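Local structure of phosphoribosylaminoimidazole-succinocarboxamide synthase (Pyrococcus horikoshii, 4O81) at residues A50-I55 with I192-C197; N94-S99 with Y110-P115; I170-K175 with T196-D201. The protein catalyses the ATP-dependent joining of L-aspartate to 5-amino-1-(5-phospho-D-ribosyl)imidazole-4-carboxylate, giving SAICAR on the de novo route to IMP. All coordinates share one frame; numbering follows the deposited sequence.

Interaction 1: A50-I55 with I192-C197. With AMP (adenosine monophosphate), chain K.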
# COMPACT_ATOMS: atom_id res chain seq x y z
N ALA A 50 -24.27 -3.19 -5.11
CA ALA A 50 -24.17 -2.25 -6.22
C ALA A 50 -23.41 -0.97 -5.80
O ALA A 50 -22.48 -0.55 -6.48
CB ALA A 50 -25.56 -1.90 -6.75
N GLN A 51 -23.82 -0.39 -4.67
CA GLN A 51 -23.22 0.84 -4.17
C GLN A 51 -21.75 0.63 -3.82
O GLN A 51 -20.91 1.48 -4.14
CB GLN A 51 -23.99 1.36 -2.95
CG GLN A 51 -25.43 1.81 -3.24
CD GLN A 51 -25.50 2.91 -4.28
OE1 GLN A 51 -24.89 3.97 -4.12
NE2 GLN A 51 -26.25 2.67 -5.36
N LEU A 52 -21.44 -0.49 -3.17
CA LEU A 52 -20.05 -0.78 -2.85
C LEU A 52 -19.24 -0.98 -4.13
O LEU A 52 -18.14 -0.46 -4.24
CB LEU A 52 -19.92 -1.93 -1.85
CG LEU A 52 -20.36 -1.59 -0.43
CD1 LEU A 52 -20.54 -2.82 0.45
CD2 LEU A 52 -19.42 -0.59 0.24
N SER A 53 -19.80 -1.69 -5.12
CA SER A 53 -19.12 -1.84 -6.42
C SER A 53 -18.82 -0.50 -7.05
O SER A 53 -17.72 -0.31 -7.57
CB SER A 53 -19.92 -2.70 -7.41
OG SER A 53 -19.92 -4.07 -7.06
N VAL A 54 -19.78 0.43 -6.99
CA VAL A 54 -19.57 1.79 -7.52
C VAL A 54 -18.40 2.47 -6.79
O VAL A 54 -17.49 2.99 -7.42
CB VAL A 54 -20.85 2.67 -7.43
CG1 VAL A 54 -20.56 4.11 -7.85
CG2 VAL A 54 -21.96 2.10 -8.30
N ILE A 55 -18.43 2.44 -5.45
CA ILE A 55 -17.36 3.05 -4.66
C ILE A 55 -16.00 2.49 -5.09
O ILE A 55 -15.09 3.23 -5.46
CB ILE A 55 -17.61 2.84 -3.15
CG1 ILE A 55 -18.79 3.70 -2.68
CG2 ILE A 55 -16.37 3.18 -2.33
CD1 ILE A 55 -19.48 3.19 -1.43
N ILE A 192 -17.19 -5.82 -7.26
CA ILE A 192 -16.31 -5.84 -6.09
C ILE A 192 -17.19 -5.49 -4.89
O ILE A 192 -17.56 -4.32 -4.68
CB ILE A 192 -15.11 -4.87 -6.20
CG1 ILE A 192 -14.31 -5.11 -7.49
CG2 ILE A 192 -14.20 -5.02 -5.00
CD1 ILE A 192 -13.38 -3.97 -7.84
N SER A 193 -17.52 -6.51 -4.11
CA SER A 193 -18.44 -6.37 -2.99
C SER A 193 -18.12 -7.39 -1.89
O SER A 193 -17.23 -8.23 -2.07
CB SER A 193 -19.89 -6.51 -3.48
OG SER A 193 -20.19 -7.84 -3.84
N PRO A 194 -18.84 -7.32 -0.75
CA PRO A 194 -18.66 -8.34 0.28
C PRO A 194 -19.10 -9.74 -0.18
O PRO A 194 -18.86 -10.71 0.53
CB PRO A 194 -19.55 -7.85 1.44
CG PRO A 194 -19.75 -6.38 1.19
CD PRO A 194 -19.72 -6.23 -0.29
N ASP A 195 -19.73 -9.85 -1.35
CA ASP A 195 -19.98 -11.16 -1.95
C ASP A 195 -18.70 -11.77 -2.53
O ASP A 195 -18.57 -12.99 -2.58
CB ASP A 195 -21.06 -11.08 -3.05
CG ASP A 195 -22.49 -11.17 -2.50
OD1 ASP A 195 -23.40 -11.42 -3.32
OD2 ASP A 195 -22.73 -10.97 -1.28
N THR A 196 -17.77 -10.92 -2.96
CA THR A 196 -16.60 -11.37 -3.72
C THR A 196 -15.25 -11.06 -3.04
O THR A 196 -14.19 -11.25 -3.65
CB THR A 196 -16.58 -10.75 -5.12
OG1 THR A 196 -16.52 -9.33 -4.99
CG2 THR A 196 -17.82 -11.16 -5.92
N CYS A 197 -15.32 -10.56 -1.81
CA CYS A 197 -14.15 -10.25 -0.98
C CYS A 197 -14.33 -10.82 0.42
O CYS A 197 -15.47 -10.95 0.89
CB CYS A 197 -13.97 -8.73 -0.80
SG CYS A 197 -13.91 -7.68 -2.26
P AMP K . -11.59 -19.40 -1.41
O1P AMP K . -10.75 -19.93 -2.56
O2P AMP K . -10.83 -19.26 -0.11
O3P AMP K . -12.91 -20.09 -1.21
O5' AMP K . -12.01 -17.90 -1.88
C5' AMP K . -11.08 -16.80 -1.97
C4' AMP K . -11.73 -15.41 -2.16
O4' AMP K . -12.21 -15.22 -3.49
C3' AMP K . -12.92 -15.10 -1.25
O3' AMP K . -12.95 -13.70 -0.95
C2' AMP K . -14.13 -15.42 -2.11
O2' AMP K . -15.27 -14.65 -1.71
C1' AMP K . -13.64 -15.06 -3.50
N9 AMP K . -14.28 -15.94 -4.50
C8 AMP K . -13.77 -17.09 -4.99
N7 AMP K . -14.62 -17.65 -5.89
C5 AMP K . -15.70 -16.87 -5.99
C6 AMP K . -16.98 -16.88 -6.76
N6 AMP K . -17.27 -17.89 -7.62
N1 AMP K . -17.83 -15.84 -6.55
C2 AMP K . -17.55 -14.84 -5.69
N3 AMP K . -16.41 -14.77 -4.97
C4 AMP K . -15.47 -15.73 -5.07

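Interaction 2: N94-S99 with Y110-P115. With AMP (adenosine monophosphate), chain K.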
# COMPACT_ATOMS: atom_id res chain seq x y z
N ASN A 94 -4.10 -11.76 0.87
CA ASN A 94 -3.17 -11.09 1.78
C ASN A 94 -3.04 -11.83 3.11
O ASN A 94 -2.00 -11.77 3.76
CB ASN A 94 -3.64 -9.66 2.04
CG ASN A 94 -3.70 -8.85 0.78
OD1 ASN A 94 -2.69 -8.73 0.10
ND2 ASN A 94 -4.88 -8.32 0.43
N VAL A 95 -4.13 -12.48 3.52
CA VAL A 95 -4.21 -13.17 4.81
C VAL A 95 -4.76 -14.57 4.56
O VAL A 95 -5.68 -14.72 3.78
CB VAL A 95 -5.16 -12.38 5.76
CG1 VAL A 95 -5.46 -13.16 7.02
CG2 VAL A 95 -4.58 -11.01 6.10
N VAL A 96 -4.20 -15.58 5.21
CA VAL A 96 -4.63 -16.98 5.06
C VAL A 96 -6.09 -17.17 5.54
O VAL A 96 -6.42 -16.82 6.67
CB VAL A 96 -3.68 -17.98 5.79
CG1 VAL A 96 -4.20 -19.42 5.74
CG2 VAL A 96 -2.26 -17.90 5.22
N ALA A 97 -6.94 -17.68 4.66
CA ALA A 97 -8.34 -17.96 4.98
C ALA A 97 -8.89 -18.89 3.91
O ALA A 97 -8.24 -19.09 2.86
CB ALA A 97 -9.17 -16.67 5.03
N GLY A 98 -10.07 -19.46 4.16
CA GLY A 98 -10.76 -20.34 3.19
C GLY A 98 -9.84 -21.41 2.63
O GLY A 98 -9.08 -22.04 3.39
N SER A 99 -9.86 -21.59 1.30
CA SER A 99 -9.16 -22.70 0.65
C SER A 99 -7.63 -22.66 0.77
O SER A 99 -6.99 -23.71 0.62
CB SER A 99 -9.59 -22.83 -0.82
OG SER A 99 -8.98 -21.84 -1.64
N TYR A 110 -3.17 -15.90 9.33
CA TYR A 110 -1.75 -15.66 9.10
C TYR A 110 -1.54 -14.58 8.02
O TYR A 110 -2.11 -14.66 6.94
CB TYR A 110 -1.03 -16.94 8.69
CG TYR A 110 0.45 -16.78 8.47
CD1 TYR A 110 1.35 -16.97 9.52
CD2 TYR A 110 0.95 -16.45 7.21
CE1 TYR A 110 2.72 -16.83 9.32
CE2 TYR A 110 2.31 -16.31 7.01
CZ TYR A 110 3.18 -16.50 8.06
OH TYR A 110 4.54 -16.35 7.86
N GLU A 111 -0.72 -13.59 8.34
CA GLU A 111 -0.42 -12.52 7.40
C GLU A 111 0.70 -12.93 6.45
O GLU A 111 1.80 -13.26 6.89
CB GLU A 111 -0.04 -11.24 8.13
CG GLU A 111 0.44 -10.15 7.19
CD GLU A 111 1.03 -8.97 7.92
OE1 GLU A 111 0.24 -8.11 8.37
OE2 GLU A 111 2.27 -8.90 8.06
N LEU A 112 0.41 -12.88 5.15
CA LEU A 112 1.38 -13.32 4.14
C LEU A 112 2.45 -12.26 3.92
O LEU A 112 2.17 -11.08 3.94
CB LEU A 112 0.68 -13.69 2.83
CG LEU A 112 -0.28 -14.87 2.91
CD1 LEU A 112 -1.23 -14.89 1.71
CD2 LEU A 112 0.49 -16.18 3.03
N PRO A 113 3.70 -12.70 3.70
CA PRO A 113 4.78 -11.73 3.52
C PRO A 113 4.55 -10.91 2.25
O PRO A 113 4.89 -9.74 2.21
CB PRO A 113 6.04 -12.60 3.38
CG PRO A 113 5.55 -13.97 3.02
CD PRO A 113 4.17 -14.10 3.61
N GLU A 114 3.93 -11.53 1.25
CA GLU A 114 3.61 -10.86 -0.01
C GLU A 114 2.25 -11.34 -0.46
O GLU A 114 1.82 -12.42 -0.06
CB GLU A 114 4.63 -11.26 -1.08
CG GLU A 114 5.99 -10.59 -0.93
CD GLU A 114 6.94 -11.01 -2.04
OE1 GLU A 114 7.02 -12.22 -2.35
OE2 GLU A 114 7.61 -10.12 -2.62
N PRO A 115 1.55 -10.55 -1.31
CA PRO A 115 0.25 -11.04 -1.78
C PRO A 115 0.39 -12.25 -2.71
O PRO A 115 1.35 -12.35 -3.46
CB PRO A 115 -0.36 -9.84 -2.53
CG PRO A 115 0.51 -8.66 -2.20
CD PRO A 115 1.85 -9.18 -1.75
P AMP K . -11.59 -19.40 -1.41
O1P AMP K . -10.75 -19.93 -2.56
O2P AMP K . -10.83 -19.26 -0.11
O3P AMP K . -12.91 -20.09 -1.21
O5' AMP K . -12.01 -17.90 -1.88
C5' AMP K . -11.08 -16.80 -1.97
C4' AMP K . -11.73 -15.41 -2.16
O4' AMP K . -12.21 -15.22 -3.49
C3' AMP K . -12.92 -15.10 -1.25
O3' AMP K . -12.95 -13.70 -0.95
C2' AMP K . -14.13 -15.42 -2.11
O2' AMP K . -15.27 -14.65 -1.71
C1' AMP K . -13.64 -15.06 -3.50
N9 AMP K . -14.28 -15.94 -4.50
C8 AMP K . -13.77 -17.09 -4.99
N7 AMP K . -14.62 -17.65 -5.89
C5 AMP K . -15.70 -16.87 -5.99
C6 AMP K . -16.98 -16.88 -6.76
N6 AMP K . -17.27 -17.89 -7.62
N1 AMP K . -17.83 -15.84 -6.55
C2 AMP K . -17.55 -14.84 -5.69
N3 AMP K . -16.41 -14.77 -4.97
C4 AMP K . -15.47 -15.73 -5.07

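Interaction 3: I170-K175 with T196-D201. With AMP (adenosine monophosphate), chain K.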
# COMPACT_ATOMS: atom_id res chain seq x y z
N ILE A 170 -9.52 -5.25 7.27
CA ILE A 170 -8.53 -6.10 6.62
C ILE A 170 -9.10 -6.68 5.32
O ILE A 170 -10.14 -7.38 5.32
CB ILE A 170 -8.09 -7.26 7.54
CG1 ILE A 170 -7.54 -6.71 8.86
CG2 ILE A 170 -7.05 -8.15 6.85
CD1 ILE A 170 -7.45 -7.74 9.97
N LEU A 171 -8.44 -6.38 4.21
CA LEU A 171 -8.75 -7.09 2.96
C LEU A 171 -8.02 -8.42 2.99
O LEU A 171 -6.82 -8.49 2.73
CB LEU A 171 -8.32 -6.29 1.73
CG LEU A 171 -8.60 -6.85 0.33
CD1 LEU A 171 -10.09 -7.07 0.09
CD2 LEU A 171 -8.04 -5.88 -0.70
N VAL A 172 -8.76 -9.47 3.34
CA VAL A 172 -8.18 -10.80 3.55
C VAL A 172 -7.86 -11.46 2.20
O VAL A 172 -6.73 -11.91 1.97
CB VAL A 172 -9.13 -11.68 4.43
CG1 VAL A 172 -8.74 -13.15 4.39
CG2 VAL A 172 -9.10 -11.16 5.88
N ASP A 173 -8.85 -11.50 1.30
CA ASP A 173 -8.65 -11.96 -0.07
C ASP A 173 -9.84 -11.47 -0.89
O ASP A 173 -10.79 -10.89 -0.33
CB ASP A 173 -8.50 -13.49 -0.15
CG ASP A 173 -9.64 -14.23 0.56
OD1 ASP A 173 -10.80 -13.86 0.35
OD2 ASP A 173 -9.38 -15.17 1.32
N PHE A 174 -9.79 -11.67 -2.20
CA PHE A 174 -10.89 -11.27 -3.09
C PHE A 174 -10.74 -11.87 -4.49
O PHE A 174 -9.64 -12.25 -4.87
CB PHE A 174 -11.08 -9.73 -3.12
CG PHE A 174 -9.92 -8.97 -3.72
CD1 PHE A 174 -10.05 -8.37 -4.97
CD2 PHE A 174 -8.72 -8.84 -3.05
CE1 PHE A 174 -9.00 -7.66 -5.54
CE2 PHE A 174 -7.65 -8.15 -3.63
CZ PHE A 174 -7.79 -7.57 -4.87
N LYS A 175 -11.85 -11.99 -5.22
CA LYS A 175 -11.85 -12.49 -6.58
C LYS A 175 -12.14 -11.35 -7.55
O LYS A 175 -13.02 -10.54 -7.29
CB LYS A 175 -12.91 -13.59 -6.79
CG LYS A 175 -13.12 -13.97 -8.27
CD LYS A 175 -14.55 -14.35 -8.67
CE LYS A 175 -15.62 -13.36 -8.24
NZ LYS A 175 -16.39 -12.80 -9.39
N THR A 196 -17.77 -10.92 -2.96
CA THR A 196 -16.60 -11.37 -3.72
C THR A 196 -15.25 -11.06 -3.04
O THR A 196 -14.19 -11.25 -3.65
CB THR A 196 -16.58 -10.75 -5.12
OG1 THR A 196 -16.52 -9.33 -4.99
CG2 THR A 196 -17.82 -11.16 -5.92
N CYS A 197 -15.32 -10.56 -1.81
CA CYS A 197 -14.15 -10.25 -0.98
C CYS A 197 -14.33 -10.82 0.42
O CYS A 197 -15.47 -10.95 0.89
CB CYS A 197 -13.97 -8.73 -0.80
SG CYS A 197 -13.91 -7.68 -2.26
N ARG A 198 -13.23 -11.13 1.10
CA ARG A 198 -13.26 -11.34 2.53
C ARG A 198 -12.76 -10.08 3.20
O ARG A 198 -11.62 -9.64 2.98
CB ARG A 198 -12.43 -12.54 3.00
CG ARG A 198 -13.07 -13.89 2.69
CD ARG A 198 -12.41 -15.03 3.46
NE ARG A 198 -13.04 -16.31 3.13
CZ ARG A 198 -12.59 -17.17 2.22
NH1 ARG A 198 -11.47 -16.93 1.53
NH2 ARG A 198 -13.26 -18.29 2.00
N PHE A 199 -13.63 -9.50 4.03
CA PHE A 199 -13.30 -8.32 4.82
C PHE A 199 -13.40 -8.68 6.29
O PHE A 199 -14.45 -9.20 6.73
CB PHE A 199 -14.30 -7.20 4.58
CG PHE A 199 -14.43 -6.72 3.17
CD1 PHE A 199 -13.31 -6.33 2.43
CD2 PHE A 199 -15.70 -6.57 2.60
CE1 PHE A 199 -13.46 -5.83 1.14
CE2 PHE A 199 -15.85 -6.08 1.32
CZ PHE A 199 -14.72 -5.70 0.59
N TRP A 200 -12.34 -8.41 7.05
CA TRP A 200 -12.37 -8.61 8.50
C TRP A 200 -12.17 -7.32 9.22
O TRP A 200 -11.34 -6.49 8.82
CB TRP A 200 -11.27 -9.55 9.02
CG TRP A 200 -11.36 -10.99 8.59
CD1 TRP A 200 -12.37 -11.61 7.87
CD2 TRP A 200 -10.37 -12.03 8.83
NE1 TRP A 200 -12.08 -12.93 7.66
CE2 TRP A 200 -10.89 -13.24 8.21
CE3 TRP A 200 -9.14 -12.07 9.49
CZ2 TRP A 200 -10.20 -14.44 8.25
CZ3 TRP A 200 -8.45 -13.29 9.52
CH2 TRP A 200 -8.97 -14.44 8.91
N ASP A 201 -12.87 -7.17 10.33
CA ASP A 201 -12.59 -6.05 11.22
C ASP A 201 -11.16 -6.14 11.76
O ASP A 201 -10.70 -7.20 12.23
CB ASP A 201 -13.58 -6.00 12.38
CG ASP A 201 -13.30 -4.85 13.29
OD1 ASP A 201 -13.54 -3.71 12.86
OD2 ASP A 201 -12.78 -5.07 14.39
P AMP K . -11.59 -19.40 -1.41
O1P AMP K . -10.75 -19.93 -2.56
O2P AMP K . -10.83 -19.26 -0.11
O3P AMP K . -12.91 -20.09 -1.21
O5' AMP K . -12.01 -17.90 -1.88
C5' AMP K . -11.08 -16.80 -1.97
C4' AMP K . -11.73 -15.41 -2.16
O4' AMP K . -12.21 -15.22 -3.49
C3' AMP K . -12.92 -15.10 -1.25
O3' AMP K . -12.95 -13.70 -0.95
C2' AMP K . -14.13 -15.42 -2.11
O2' AMP K . -15.27 -14.65 -1.71
C1' AMP K . -13.64 -15.06 -3.50
N9 AMP K . -14.28 -15.94 -4.50
C8 AMP K . -13.77 -17.09 -4.99
N7 AMP K . -14.62 -17.65 -5.89
C5 AMP K . -15.70 -16.87 -5.99
C6 AMP K . -16.98 -16.88 -6.76
N6 AMP K . -17.27 -17.89 -7.62
N1 AMP K . -17.83 -15.84 -6.55
C2 AMP K . -17.55 -14.84 -5.69
N3 AMP K . -16.41 -14.77 -4.97
C4 AMP K . -15.47 -15.73 -5.07
O HOH W 1 -14.16 -8.43 -5.60

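Interaction 1: A50-I55 with I192-C197
S53 and I192 meet through one polar bond: I192 N donates to S53 OG at 3.2 Å, with an N-H...O angle of 153°. The hydroxyl lies beside its own backbone N (chi1 -72°), where it also bonds to N49 O one helical turn back, and so the loop is hung on the side of helix 45-62. A CA-H...O contact adds to this, S53 CA lying 3.4 Å from I192 O. Beside this bond, L52 CD1 packs against CD and CG of P194, 3.6 Å from P194 CD, the two side chains crossing at about a right angle.

Behind this first shell the loop braces itself. D195 N donates to S193 OG at 3.2 Å, which defines an ST turn, and S193 N points almost straight at T196 OG1 (3.1 Å, 170°). S193 OG is bonded to E191 as well, while the D195 carboxylate is held by K45 and Y224. The loop thus folded brings T196 CG2 to 3.7 Å from C2 of the AMP adenine. A loop with an ST turn, packed against a buried helix flank, borders the adenine side of the AMP site.

Interaction 2: N94-S99 with Y110-P115
V96 N donates to Y110 O at 2.9 Å and L112 N to N94 O at 3.0 Å, two nearly straight bonds (168° for the first) that frame V95 and E111 as an antiparallel non-hydrogen-bonded pair. The first donor lies in the carbonyl plane of Y110, whereas L112 N is tilted 21° from that of N94. The packed side lies around N94, L112 and V96. L112 keeps its CG beside the backbone N (chi1 -64°), which lays CB and CG against N94 O and sends CD2 to V96 CG2, 3.9 Å away; V96 CG2 also touches Y110 CB. Cutting L112 back to an alanine here removes CG and both methyls, which is likely to leave V96 CG2 without its CD2 neighbour and to bare part of the N94 carbonyl. The buried N94 amide is engaged outside this pair, its ND2 donating to N157 and to L171 O.

The rim is looser. The E111 side chain is exposed, the Y110 ring leads away from the contact, and P115 only brushes N94 OD1 with CB at 3.7 Å.

Past the paired residues, S99 N and S99 OG bind AMP O2P and O1P, at 2.9 and 2.8 Å. The chemistry is therefore divided: backbone bonds and aliphatic packing fix the start of the loop, and the residues that follow, ending at S99, present neutral N-H and hydroxyl donors to the phosphate.

Interaction 3: I170-K175 with T196-D201
An antiparallel strand pair forms one wall of the AMP site here, strands 170-175 and 197-201 running at 168° to each other. D173 and R198 join them on the nucleotide side: R198 NH1 donates to D173 OD2 at 2.7 Å in a salt bridge, coming from the syn side but tilted out of the carboxylate plane, while the acceptor lies in the guanidinium plane. The two planes stand 74° apart. D173 has its CG between backbone N and carbonyl carbon (chi1 52°), which leaves OD1 turned to the ribose, where AMP O3' donates to it at 2.5 Å. R198 NH1 also grips AMP O2P at 2.9 Å, again in plane, and R198 NE is held by D211. D173, D211 and the phosphate probably share the positive charge of R198.

The pairing belongs to the larger antiparallel sheet that also contains strand 84-93. Its ladder runs from I170 and W200, bonded in both directions, to K175 N on T196 O; on the way V172 N donates to R198 O and R198 N to D173 O.

On the face of W200, V172 CG2 sits 3.5 Å from the centroid of the five-membered ring, a CH-pi contact close to the ring normal. L171 CD1 approaches F199 CE1 obliquely on the other face of the sheet. The bent K175 chain passes along the adenine, with CE 3.5 Å from AMP C2, and its NZ is paired with E177 and D190.

From the N terminus, helix 45-62 supplies the first half of interaction 1, whose partner loop arrives only after 136 intervening residues. Within that long loop lies the whole of interaction 2, a short closure of ten residues between the end of strand 84-93 and the start of strand 111-121. Interaction 3 opens at 170-175, before interaction 1 has closed, and ends beyond it at 201; the two end on the same stretch, sharing T196 and C197, and P194 packs on F199. Interactions 2 and 3 follow in series but meet where N94 reaches V172 and L171. Helix, phosphate-binding loop and sheet are thereby joined, and all three contacts reach the same AMP.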